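Local coordinates for protein glutamine synthetase (Helicobacter pylori, PDB 5ZLI) that is a glutamine synthetase of the I-beta type, an enzyme assembled from twelve subunits whose chain carries a beta-grasp domain and a larger catalytic domain, at residues S128-V133 and D390-K395; D132-G137 and A383-G388; N140-F145 and T204-V209; S276-H281 and Y378-A383. All coordinates share one frame; numbering follows the deposited sequence.

Contact 1: S128-V133 and D390-K395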
loop_
_atom_site.group_PDB
_atom_site.type_symbol
_atom_site.label_atom_id
_atom_site.label_comp_id
_atom_site.label_asym_id
_atom_site.label_seq_id
_atom_site.Cartn_x
_atom_site.Cartn_y
_atom_site.Cartn_z
ATOM N N SER B 128 -67.910 0.152 29.934
ATOM C CA SER B 128 -68.275 1.289 30.772
ATOM C C SER B 128 -69.340 2.172 30.145
ATOM O O SER B 128 -69.813 3.100 30.815
ATOM C CB SER B 128 -67.047 2.128 31.131
ATOM O OG SER B 128 -66.609 2.921 30.052
ATOM N N GLY B 129 -69.652 1.992 28.855
ATOM C CA GLY B 129 -70.701 2.791 28.263
ATOM C C GLY B 129 -70.275 4.159 27.788
ATOM O O GLY B 129 -71.091 4.863 27.183
ATOM N N LEU B 130 -69.084 4.623 28.170
ATOM C CA LEU B 130 -68.606 5.933 27.734
ATOM C C LEU B 130 -68.457 6.007 26.214
ATOM O O LEU B 130 -68.634 7.080 25.626
ATOM C CB LEU B 130 -67.302 6.278 28.457
ATOM C CG LEU B 130 -67.574 6.283 29.965
ATOM C CD1 LEU B 130 -66.308 6.514 30.782
ATOM C CD2 LEU B 130 -68.691 7.269 30.332
ATOM N N GLY B 131 -68.012 4.911 25.581
ATOM C CA GLY B 131 -67.812 4.867 24.141
ATOM C C GLY B 131 -68.005 3.490 23.531
ATOM O O GLY B 131 -68.099 2.482 24.234
ATOM N N ASP B 132 -68.056 3.459 22.191
ATOM C CA ASP B 132 -68.076 2.196 21.435
ATOM C C ASP B 132 -66.699 1.847 20.889
ATOM O O ASP B 132 -66.194 0.734 21.079
ATOM C CB ASP B 132 -68.991 2.232 20.191
ATOM C CG ASP B 132 -70.463 2.446 20.489
ATOM O OD1 ASP B 132 -70.965 2.209 21.623
ATOM O OD2 ASP B 132 -71.144 2.777 19.503
ATOM N N VAL B 133 -66.104 2.790 20.170
ATOM C CA VAL B 133 -64.822 2.630 19.513
ATOM C C VAL B 133 -63.886 3.688 20.066
ATOM O O VAL B 133 -64.337 4.717 20.569
ATOM C CB VAL B 133 -64.967 2.774 17.985
ATOM C CG1 VAL B 133 -63.678 2.355 17.298
ATOM C CG2 VAL B 133 -66.158 2.000 17.467
ATOM N N ASP B 390 -60.172 7.812 32.776
ATOM C CA ASP B 390 -60.141 8.385 34.112
ATOM C C ASP B 390 -60.584 9.846 34.073
ATOM O O ASP B 390 -61.350 10.302 34.932
ATOM C CB ASP B 390 -58.723 8.261 34.678
ATOM C CG ASP B 390 -58.691 8.275 36.184
ATOM O OD1 ASP B 390 -59.297 7.369 36.803
ATOM O OD2 ASP B 390 -58.055 9.187 36.746
ATOM N N GLY B 391 -60.163 10.574 33.035
ATOM C CA GLY B 391 -60.541 11.975 32.908
ATOM C C GLY B 391 -62.039 12.174 32.780
ATOM O O GLY B 391 -62.598 13.120 33.343
ATOM N N VAL B 392 -62.704 11.313 32.001
ATOM C CA VAL B 392 -64.144 11.450 31.810
ATOM C C VAL B 392 -64.897 11.000 33.059
ATOM O O VAL B 392 -65.890 11.622 33.465
ATOM C CB VAL B 392 -64.596 10.651 30.573
ATOM C CG1 VAL B 392 -66.111 10.612 30.499
ATOM C CG2 VAL B 392 -64.021 11.242 29.319
ATOM N N LYS B 393 -64.412 9.937 33.707
ATOM C CA LYS B 393 -65.028 9.471 34.939
ATOM C C LYS B 393 -64.974 10.558 35.993
ATOM O O LYS B 393 -66.002 10.934 36.561
ATOM C CB LYS B 393 -64.322 8.195 35.423
ATOM C CG LYS B 393 -64.556 6.963 34.514
ATOM C CD LYS B 393 -63.602 5.805 34.836
ATOM C CE LYS B 393 -64.062 5.018 36.052
ATOM N NZ LYS B 393 -65.203 4.088 35.751
ATOM N N ASN B 394 -63.787 11.121 36.224
ATOM C CA ASN B 394 -63.578 12.096 37.287
ATOM C C ASN B 394 -63.713 13.542 36.821
ATOM O O ASN B 394 -63.247 14.454 37.532
ATOM C CB ASN B 394 -62.222 11.887 37.948
ATOM C CG ASN B 394 -62.090 10.522 38.543
ATOM O OD1 ASN B 394 -62.791 9.594 38.130
ATOM N ND2 ASN B 394 -61.218 10.383 39.535
ATOM N N LYS B 395 -64.305 13.762 35.643
ATOM C CA LYS B 395 -64.555 15.094 35.097
ATOM C C LYS B 395 -63.347 16.008 35.298
ATOM O O LYS B 395 -63.451 17.106 35.841
ATOM C CB LYS B 395 -65.781 15.697 35.777
ATOM C CG LYS B 395 -67.031 14.815 35.823
ATOM C CD LYS B 395 -67.859 14.796 34.530
ATOM C CE LYS B 395 -69.297 14.363 34.812
ATOM N NZ LYS B 395 -70.208 14.520 33.652
#

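Contact 2: D132-G137 and A383-G388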
loop_
_atom_site.group_PDB
_atom_site.type_symbol
_atom_site.label_atom_id
_atom_site.label_comp_id
_atom_site.label_asym_id
_atom_site.label_seq_id
_atom_site.Cartn_x
_atom_site.Cartn_y
_atom_site.Cartn_z
ATOM N N ASP B 132 -68.056 3.459 22.191
ATOM C CA ASP B 132 -68.076 2.196 21.435
ATOM C C ASP B 132 -66.699 1.847 20.889
ATOM O O ASP B 132 -66.194 0.734 21.079
ATOM C CB ASP B 132 -68.991 2.232 20.191
ATOM C CG ASP B 132 -70.463 2.446 20.489
ATOM O OD1 ASP B 132 -70.965 2.209 21.623
ATOM O OD2 ASP B 132 -71.144 2.777 19.503
ATOM N N VAL B 133 -66.104 2.790 20.170
ATOM C CA VAL B 133 -64.822 2.630 19.513
ATOM C C VAL B 133 -63.886 3.688 20.066
ATOM O O VAL B 133 -64.337 4.717 20.569
ATOM C CB VAL B 133 -64.967 2.774 17.985
ATOM C CG1 VAL B 133 -63.678 2.355 17.298
ATOM C CG2 VAL B 133 -66.158 2.000 17.467
ATOM N N ALA B 134 -62.587 3.403 20.055
ATOM C CA ALA B 134 -61.569 4.413 20.334
ATOM C C ALA B 134 -60.605 4.404 19.159
ATOM O O ALA B 134 -59.891 3.417 18.955
ATOM C CB ALA B 134 -60.838 4.167 21.650
ATOM N N TYR B 135 -60.622 5.474 18.357
ATOM C CA TYR B 135 -59.825 5.540 17.137
ATOM C C TYR B 135 -58.460 6.152 17.413
ATOM O O TYR B 135 -58.377 7.240 17.993
ATOM C CB TYR B 135 -60.552 6.367 16.081
ATOM C CG TYR B 135 -61.716 5.662 15.451
ATOM C CD1 TYR B 135 -61.507 4.633 14.547
ATOM C CD2 TYR B 135 -63.033 6.029 15.737
ATOM C CE1 TYR B 135 -62.571 3.972 13.937
ATOM C CE2 TYR B 135 -64.112 5.379 15.125
ATOM C CZ TYR B 135 -63.866 4.343 14.222
ATOM O OH TYR B 135 -64.885 3.667 13.589
ATOM N N PHE B 136 -57.397 5.478 16.943
ATOM C CA PHE B 136 -56.025 5.966 17.086
ATOM C C PHE B 136 -55.342 6.020 15.730
ATOM O O PHE B 136 -55.437 5.074 14.941
ATOM C CB PHE B 136 -55.120 5.070 17.969
ATOM C CG PHE B 136 -55.333 5.215 19.439
ATOM C CD1 PHE B 136 -56.457 4.690 20.049
ATOM C CD2 PHE B 136 -54.399 5.871 20.222
ATOM C CE1 PHE B 136 -56.632 4.822 21.414
ATOM C CE2 PHE B 136 -54.583 6.008 21.584
ATOM C CZ PHE B 136 -55.691 5.485 22.172
ATOM N N GLY B 137 -54.547 7.071 15.531
ATOM C CA GLY B 137 -53.812 7.273 14.301
ATOM C C GLY B 137 -52.408 7.803 14.522
ATOM O O GLY B 137 -52.233 8.987 14.808
ATOM N N ALA B 383 -52.625 2.374 27.473
ATOM C CA ALA B 383 -52.466 3.323 28.582
ATOM C C ALA B 383 -53.038 4.719 28.270
ATOM O O ALA B 383 -53.652 5.354 29.131
ATOM C CB ALA B 383 -50.990 3.401 28.974
ATOM N N ILE B 384 -52.828 5.231 27.065
ATOM C CA ILE B 384 -53.421 6.523 26.728
ATOM C C ILE B 384 -54.928 6.482 26.900
ATOM O O ILE B 384 -55.528 7.428 27.439
ATOM C CB ILE B 384 -53.004 6.951 25.315
ATOM C CG1 ILE B 384 -51.608 7.567 25.397
ATOM C CG2 ILE B 384 -54.019 7.884 24.713
ATOM C CD1 ILE B 384 -50.849 7.532 24.116
ATOM N N LEU B 385 -55.569 5.387 26.467
ATOM C CA LEU B 385 -57.017 5.311 26.619
ATOM C C LEU B 385 -57.419 5.184 28.078
ATOM O O LEU B 385 -58.375 5.825 28.510
ATOM C CB LEU B 385 -57.590 4.179 25.786
ATOM C CG LEU B 385 -59.090 4.030 26.043
ATOM C CD1 LEU B 385 -59.913 5.246 25.589
ATOM C CD2 LEU B 385 -59.593 2.754 25.333
ATOM N N MET B 386 -56.688 4.401 28.867
ATOM C CA MET B 386 -57.017 4.280 30.287
ATOM C C MET B 386 -56.854 5.602 31.024
ATOM O O MET B 386 -57.516 5.825 32.040
ATOM C CB MET B 386 -56.147 3.232 30.979
ATOM C CG MET B 386 -56.299 1.792 30.528
ATOM S SD MET B 386 -57.933 1.064 30.648
ATOM C CE MET B 386 -58.137 0.899 32.420
ATOM N N ALA B 387 -55.981 6.483 30.552
ATOM C CA ALA B 387 -55.812 7.754 31.239
ATOM C C ALA B 387 -56.857 8.765 30.830
ATOM O O ALA B 387 -57.233 9.623 31.638
ATOM C CB ALA B 387 -54.436 8.339 30.966
ATOM N N GLY B 388 -57.288 8.719 29.571
ATOM C CA GLY B 388 -58.359 9.595 29.157
ATOM C C GLY B 388 -59.680 9.221 29.787
ATOM O O GLY B 388 -60.455 10.103 30.173
#

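Contact 3: N140-F145 and T204-V209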
loop_
_atom_site.group_PDB
_atom_site.type_symbol
_atom_site.label_atom_id
_atom_site.label_comp_id
_atom_site.label_asym_id
_atom_site.label_seq_id
_atom_site.Cartn_x
_atom_site.Cartn_y
_atom_site.Cartn_z
ATOM N N ASN B 140 -45.445 7.687 12.641
ATOM C CA ASN B 140 -44.135 7.239 13.130
ATOM C C ASN B 140 -43.049 7.772 12.206
ATOM O O ASN B 140 -42.697 7.148 11.203
ATOM C CB ASN B 140 -44.031 5.724 13.226
ATOM C CG ASN B 140 -44.960 5.136 14.245
ATOM O OD1 ASN B 140 -44.599 4.991 15.415
ATOM N ND2 ASN B 140 -46.162 4.758 13.803
ATOM N N GLU B 141 -42.496 8.924 12.574
ATOM C CA GLU B 141 -41.294 9.422 11.915
ATOM C C GLU B 141 -40.141 8.444 12.130
ATOM O O GLU B 141 -40.016 7.824 13.195
ATOM C CB GLU B 141 -40.927 10.824 12.430
ATOM C CG GLU B 141 -42.064 11.851 12.262
ATOM C CD GLU B 141 -41.767 13.259 12.819
ATOM O OE1 GLU B 141 -40.974 13.381 13.778
ATOM O OE2 GLU B 141 -42.407 14.238 12.353
ATOM N N PHE B 142 -39.300 8.319 11.103
ATOM C CA PHE B 142 -38.198 7.371 11.088
ATOM C C PHE B 142 -37.025 7.952 10.322
ATOM O O PHE B 142 -37.055 9.084 9.853
ATOM C CB PHE B 142 -38.603 6.060 10.454
ATOM C CG PHE B 142 -39.052 6.201 9.035
ATOM C CD1 PHE B 142 -38.137 6.277 8.010
ATOM C CD2 PHE B 142 -40.400 6.221 8.735
ATOM C CE1 PHE B 142 -38.561 6.402 6.703
ATOM C CE2 PHE B 142 -40.818 6.319 7.464
ATOM C CZ PHE B 142 -39.894 6.421 6.425
ATOM N N PHE B 143 -35.969 7.163 10.240
ATOM C CA PHE B 143 -34.728 7.551 9.603
ATOM C C PHE B 143 -34.257 6.400 8.744
ATOM O O PHE B 143 -34.375 5.233 9.121
ATOM C CB PHE B 143 -33.620 7.873 10.605
ATOM C CG PHE B 143 -33.720 9.225 11.222
ATOM C CD1 PHE B 143 -33.102 10.324 10.622
ATOM C CD2 PHE B 143 -34.415 9.406 12.407
ATOM C CE1 PHE B 143 -33.189 11.582 11.184
ATOM C CE2 PHE B 143 -34.503 10.661 12.987
ATOM C CZ PHE B 143 -33.890 11.758 12.378
ATOM N N ILE B 144 -33.669 6.723 7.622
ATOM C CA ILE B 144 -33.066 5.718 6.788
ATOM C C ILE B 144 -31.612 6.083 6.672
ATOM O O ILE B 144 -31.270 7.119 6.099
ATOM C CB ILE B 144 -33.725 5.621 5.423
ATOM C CG1 ILE B 144 -35.155 5.109 5.631
ATOM C CG2 ILE B 144 -32.816 4.794 4.481
ATOM C CD1 ILE B 144 -35.834 4.584 4.385
ATOM N N PHE B 145 -30.768 5.292 7.293
ATOM C CA PHE B 145 -29.341 5.534 7.282
ATOM C C PHE B 145 -28.630 4.609 6.291
ATOM O O PHE B 145 -29.203 3.650 5.765
ATOM C CB PHE B 145 -28.807 5.393 8.711
ATOM C CG PHE B 145 -29.300 6.478 9.671
ATOM C CD1 PHE B 145 -29.139 7.842 9.352
ATOM C CD2 PHE B 145 -29.890 6.139 10.886
ATOM C CE1 PHE B 145 -29.561 8.837 10.219
ATOM C CE2 PHE B 145 -30.315 7.129 11.771
ATOM C CZ PHE B 145 -30.152 8.473 11.439
ATOM N N THR B 204 -41.542 6.397 -1.611
ATOM C CA THR B 204 -42.578 5.924 -2.506
ATOM C C THR B 204 -42.657 4.400 -2.521
ATOM O O THR B 204 -43.752 3.834 -2.639
ATOM C CB THR B 204 -42.310 6.484 -3.896
ATOM O OG1 THR B 204 -42.533 7.902 -3.869
ATOM C CG2 THR B 204 -43.221 5.879 -4.876
ATOM N N GLU B 205 -41.512 3.714 -2.434
ATOM C CA GLU B 205 -41.530 2.248 -2.436
ATOM C C GLU B 205 -42.068 1.687 -1.125
ATOM O O GLU B 205 -42.631 0.588 -1.103
ATOM C CB GLU B 205 -40.136 1.699 -2.729
ATOM C CG GLU B 205 -39.981 0.171 -2.603
ATOM C CD GLU B 205 -38.555 -0.285 -2.968
ATOM O OE1 GLU B 205 -37.689 0.614 -3.154
ATOM O OE2 GLU B 205 -38.291 -1.519 -3.050
ATOM N N ILE B 206 -41.863 2.400 -0.020
ATOM C CA ILE B 206 -42.445 1.995 1.261
ATOM C C ILE B 206 -43.975 1.979 1.197
ATOM O O ILE B 206 -44.615 0.946 1.416
ATOM C CB ILE B 206 -41.916 2.911 2.378
ATOM C CG1 ILE B 206 -40.454 2.510 2.649
ATOM C CG2 ILE B 206 -42.781 2.868 3.601
ATOM C CD1 ILE B 206 -39.640 3.446 3.498
ATOM N N VAL B 207 -44.593 3.115 0.891
ATOM C CA VAL B 207 -46.050 3.120 0.871
ATOM C C VAL B 207 -46.610 2.162 -0.182
ATOM O O VAL B 207 -47.738 1.686 -0.054
ATOM C CB VAL B 207 -46.584 4.554 0.714
ATOM C CG1 VAL B 207 -45.687 5.537 1.449
ATOM C CG2 VAL B 207 -46.689 4.879 -0.700
ATOM N N LYS B 208 -45.858 1.839 -1.224
ATOM C CA LYS B 208 -46.363 0.774 -2.080
ATOM C C LYS B 208 -46.494 -0.518 -1.289
ATOM O O LYS B 208 -47.494 -1.229 -1.402
ATOM C CB LYS B 208 -45.467 0.578 -3.299
ATOM C CG LYS B 208 -45.849 1.471 -4.451
ATOM C CD LYS B 208 -47.302 1.227 -4.801
ATOM C CE LYS B 208 -48.017 2.517 -5.158
ATOM N NZ LYS B 208 -47.585 2.980 -6.502
ATOM N N VAL B 209 -45.525 -0.800 -0.428
ATOM C CA VAL B 209 -45.556 -2.056 0.293
ATOM C C VAL B 209 -46.468 -1.956 1.500
ATOM O O VAL B 209 -47.068 -2.960 1.905
ATOM C CB VAL B 209 -44.142 -2.510 0.676
ATOM C CG1 VAL B 209 -44.214 -3.796 1.492
ATOM C CG2 VAL B 209 -43.326 -2.739 -0.560
#

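Contact 4: S276-H281 and Y378-A383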
loop_
_atom_site.group_PDB
_atom_site.type_symbol
_atom_site.label_atom_id
_atom_site.label_comp_id
_atom_site.label_asym_id
_atom_site.label_seq_id
_atom_site.Cartn_x
_atom_site.Cartn_y
_atom_site.Cartn_z
ATOM N N SER B 276 -37.425 11.774 16.357
ATOM C CA SER B 276 -38.555 11.135 15.710
ATOM C C SER B 276 -39.694 11.040 16.712
ATOM O O SER B 276 -39.482 10.679 17.870
ATOM C CB SER B 276 -38.167 9.766 15.178
ATOM O OG SER B 276 -37.227 9.934 14.129
ATOM N N GLY B 277 -40.893 11.409 16.280
ATOM C CA GLY B 277 -42.014 11.313 17.180
ATOM C C GLY B 277 -42.951 10.217 16.751
ATOM O O GLY B 277 -42.860 9.726 15.618
ATOM N N MET B 278 -43.812 9.775 17.666
ATOM C CA MET B 278 -45.024 9.054 17.299
ATOM C C MET B 278 -46.169 9.989 17.667
ATOM O O MET B 278 -46.744 9.910 18.748
ATOM C CB MET B 278 -45.142 7.675 17.976
ATOM C CG MET B 278 -46.329 6.841 17.481
ATOM S SD MET B 278 -46.531 5.229 18.285
ATOM C CE MET B 278 -46.889 5.757 19.965
ATOM N N HIS B 279 -46.441 10.936 16.772
ATOM C CA HIS B 279 -47.586 11.825 16.884
ATOM C C HIS B 279 -48.866 10.997 16.784
ATOM O O HIS B 279 -49.205 10.450 15.728
ATOM C CB HIS B 279 -47.498 12.900 15.804
ATOM C CG HIS B 279 -46.277 13.755 15.926
ATOM N ND1 HIS B 279 -45.648 13.975 17.134
ATOM C CD2 HIS B 279 -45.532 14.389 14.992
ATOM C CE1 HIS B 279 -44.588 14.740 16.945
ATOM N NE2 HIS B 279 -44.491 14.999 15.653
ATOM N N THR B 280 -49.549 10.864 17.910
ATOM C CA THR B 280 -50.692 9.974 18.065
ATOM C C THR B 280 -51.966 10.812 18.113
ATOM O O THR B 280 -52.053 11.778 18.878
ATOM C CB THR B 280 -50.510 9.103 19.322
ATOM O OG1 THR B 280 -49.639 9.771 20.228
ATOM C CG2 THR B 280 -49.839 7.809 18.987
ATOM N N HIS B 281 -52.927 10.473 17.266
ATOM C CA HIS B 281 -54.195 11.181 17.162
ATOM C C HIS B 281 -55.312 10.332 17.767
ATOM O O HIS B 281 -55.480 9.168 17.379
ATOM C CB HIS B 281 -54.518 11.501 15.690
ATOM C CG HIS B 281 -53.611 12.516 15.045
ATOM N ND1 HIS B 281 -54.059 13.394 14.074
ATOM C CD2 HIS B 281 -52.294 12.792 15.218
ATOM C CE1 HIS B 281 -53.062 14.170 13.683
ATOM N NE2 HIS B 281 -51.979 13.827 14.363
ATOM N N TYR B 378 -49.073 -1.260 21.627
ATOM C CA TYR B 378 -50.199 -1.800 22.374
ATOM C C TYR B 378 -50.297 -1.146 23.746
ATOM O O TYR B 378 -51.312 -0.520 24.087
ATOM C CB TYR B 378 -50.065 -3.315 22.470
ATOM C CG TYR B 378 -50.025 -3.943 21.110
ATOM C CD1 TYR B 378 -51.185 -4.050 20.352
ATOM C CD2 TYR B 378 -48.838 -4.434 20.579
ATOM C CE1 TYR B 378 -51.174 -4.615 19.094
ATOM C CE2 TYR B 378 -48.824 -5.010 19.325
ATOM C CZ TYR B 378 -50.004 -5.091 18.590
ATOM O OH TYR B 378 -49.991 -5.640 17.352
ATOM N N LEU B 379 -49.210 -1.226 24.516
ATOM C CA LEU B 379 -49.187 -0.661 25.858
ATOM C C LEU B 379 -49.417 0.840 25.800
ATOM O O LEU B 379 -50.278 1.363 26.510
ATOM C CB LEU B 379 -47.848 -0.992 26.541
ATOM C CG LEU B 379 -47.381 -2.470 26.693
ATOM C CD1 LEU B 379 -46.166 -2.567 27.582
ATOM C CD2 LEU B 379 -48.449 -3.413 27.226
ATOM N N ALA B 380 -48.737 1.532 24.881
ATOM C CA ALA B 380 -48.925 2.974 24.737
ATOM C C ALA B 380 -50.401 3.314 24.490
ATOM O O ALA B 380 -51.006 4.113 25.229
ATOM C CB ALA B 380 -48.045 3.524 23.609
ATOM N N PHE B 381 -51.002 2.726 23.450
ATOM C CA PHE B 381 -52.396 3.046 23.155
ATOM C C PHE B 381 -53.297 2.654 24.316
ATOM O O PHE B 381 -54.115 3.462 24.784
ATOM C CB PHE B 381 -52.842 2.354 21.874
ATOM C CG PHE B 381 -52.098 2.795 20.673
ATOM C CD1 PHE B 381 -51.363 3.966 20.692
ATOM C CD2 PHE B 381 -52.110 2.038 19.528
ATOM C CE1 PHE B 381 -50.681 4.369 19.597
ATOM C CE2 PHE B 381 -51.419 2.440 18.422
ATOM C CZ PHE B 381 -50.708 3.608 18.458
ATOM N N ALA B 382 -53.140 1.419 24.808
ATOM C CA ALA B 382 -53.910 0.968 25.959
ATOM C C ALA B 382 -53.836 1.975 27.091
ATOM O O ALA B 382 -54.856 2.361 27.658
ATOM C CB ALA B 382 -53.425 -0.399 26.417
ATOM N N ALA B 383 -52.625 2.374 27.473
ATOM C CA ALA B 383 -52.466 3.323 28.582
ATOM C C ALA B 383 -53.038 4.719 28.270
ATOM O O ALA B 383 -53.652 5.354 29.131
ATOM C CB ALA B 383 -50.990 3.401 28.974
#

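Contact 1: S128-V133 and D390-K395
Leu130 meets Val392 and Lys393 where the turn between helix 114-128 and strand 133-145 comes up against the C-terminal end of helix 377-393, near the surface of the catalytic domain. The close part is small and wholly apolar. Leu130 and Val392 reach toward each other tip to tip, Leu130 CD1 lying 4.1 Å from Val392 CG1. The same methyl touches CG, the second methylene of Lys393, whose chain crosses the leucine at about a right angle. In Leu130, CG stands opposite the carbonyl carbon (chi1 -59°) and the extended end carries CD1 across to the helix. Valine, short and branched, suits its place: one methyl meets the leucine, and the side chain also packs on Phe303 of helix 302-313.

The outer side is looser. Lys393 lends only its aliphatic part, then bends at its last two torsions, as suits an exposed lysine, whose methylenes can cover an apolar neighbour while its charged end stays in a polar setting. The segments exchange no hydrogen bond. Gly129, the first residue past helix 114-128 to leave helical geometry, has a positive phi of 83°, a conformation in which a beta carbon would press on the preceding carbonyl oxygen. Asp132 and Val133 then form a classic beta bulge opposite Trp285. On the other segment helical geometry stops at Asn394, whose N still donates to Asp390 O at 2.9 Å.

Contact 2: D132-G137 and A383-G388
Ala134 and Leu385, with CA atoms 7.8 Å apart, mark the nearest backbone approach of strand 133-137 and helix 383-388, whose axes pass at 10.7 Å with their directions 129° apart. Every second residue of the strand faces the helix, so Ala134 and Phe136 meet the neighbouring helical residues Leu385 and Ile384.

Alanine suits the spot where a large leucine comes in: both methyls of Leu385 reach the small side chain, Ala134 CB lying 4.1 Å from Leu385 CD2 and 4.2 Å from Leu385 CD1. The CG of Leu385 is turned opposite its own backbone N (chi1 175°), which sends the fork toward the strand. Beside this pair Phe136 makes its contact with the edge of its ring. Phe136 CE2 is 3.7 Å from Ile384 CG2, with the methyl at the ring edge near the ring plane, and Leu385 CB stands likewise at the edge, 4.3 Å from Phe136 CZ.

This is helix 377-393 lying across one face of the curved mixed sheet that forms the core of the glutamine synthetase catalytic domain. Helix 238-258 shares that face, giving Leu238 to both Phe136 and Leu385, while Leu318 and Thr322 of helix 315-322 pack on Ile384. A beta-branched isoleucine is well placed there, serving two neighbours at once. Tyr135, between Ala134 and Phe136 in sequence, takes no part in the helix contact; Val133 CG1 sits over the centre of its ring, and Trp285 meets that ring edge-to-face.

Contact 3: N140-F145 and T204-V209
Ile206 points its CD1 methyl out from helix 204-209 at the ends of two side chains on the strand, Phe142 and Ile144. The two isoleucines approach tip to tip, with Ile206 CD1 lying 4.1 Å from Ile144 CD1. Phe142 comes from the direction opposite to Ile206 and presents the far end of its ring: Phe142 CZ is 4.2 Å from Ile206 CD1, and the methyl stands obliquely to the ring. Long side chains are needed here, since even the nearest alpha carbons, Ile144 CA and Ile206 CA, are 11.5 Å apart. Phe142 holds its CG between the backbone N and the carbonyl carbon (chi1 60°), a crowded position that an extended strand can accommodate, and from it the ring projects toward the helix.

Phe142 and Ile144 are two residues apart on strand 133-145, so they share the face of the catalytic domain's mixed sheet that helix 200-212 covers. The contact is buried and apolar, without a hydrogen bond between the segments. Helix 238-258 closes one flank by setting Val252 and Val255 against Ile206, and the ring of Phe265 meets that of Phe142 with planes about 55° apart. The intervening Phe143 packs instead on Pro269 and Ser276. Helix 204-209 also touches another chain: Lys208 NZ forms a salt bridge with Glu25 OE1 of a neighbouring subunit, and Val207 packs on Phe26 of that subunit.

Contact 4: S276-H281 and Y378-A383
Met278 leaves strand 278-281 fully extended through its first two torsions and bends only at the third (chi3 65°), which carries CE over to Phe381. Phe381 for its part has CG opposite its carbonyl carbon (chi1 -63°), and this swings the ring toward the strand although its CB does not point straight at it. One ring carbon receives both strand residues. Phe381 CE1 is 4.1 Å from Met278 CE, which stands obliquely to the ring, and 3.6 Å from Thr280 CG2, which lies at the ring edge near its plane. The sulfur joins in as a Met-aromatic contact, Met278 SD sitting 5.4 Å from the centroid of the Phe381 ring in an oblique position. Beside it, Met278 CE also reaches Ala380 CB at 4.4 Å, a small residue that lets the flexible methionine end settle on the helix surface.

Here the start of helix 377-393 lies over strand 278-286 of the catalytic domain's mixed sheet; the axes of the short segments 278-281 and 378-383 pass 11.3 Å apart, with their directions 40° from parallel. Threonine suits both sides of its place: its methyl packs on the aromatic edge, while Thr280 OG1 is hydrogen-bonded to Phe368 O on the adjoining strand 366-368. Further round, Phe381 stacks on the ring of Phe136 from strand 133-145 and packs against Leu238 and Ala242 of helix 238-258.

In the fold
All four contacts lie in the catalytic domain. Contacts 1, 2 and 4 share helix 377-393, meeting it in the order 4, 2, 1 from its start to its end; the centre of contact 2 is about 10 Å from those of contacts 1 and 4. Contact 3 uses the far part of strand 133-145 and another helix, its centre about 36 Å from that of contact 1, across the chain's centre. Contacts 2, 3 and 4 meet on one sheet, where strands 133-145 and 278-286 pair antiparallel. Contacts 3 and 4 close successively within the chain spanned by contacts 1 and 2, so distant segments are gathered round a single sheet.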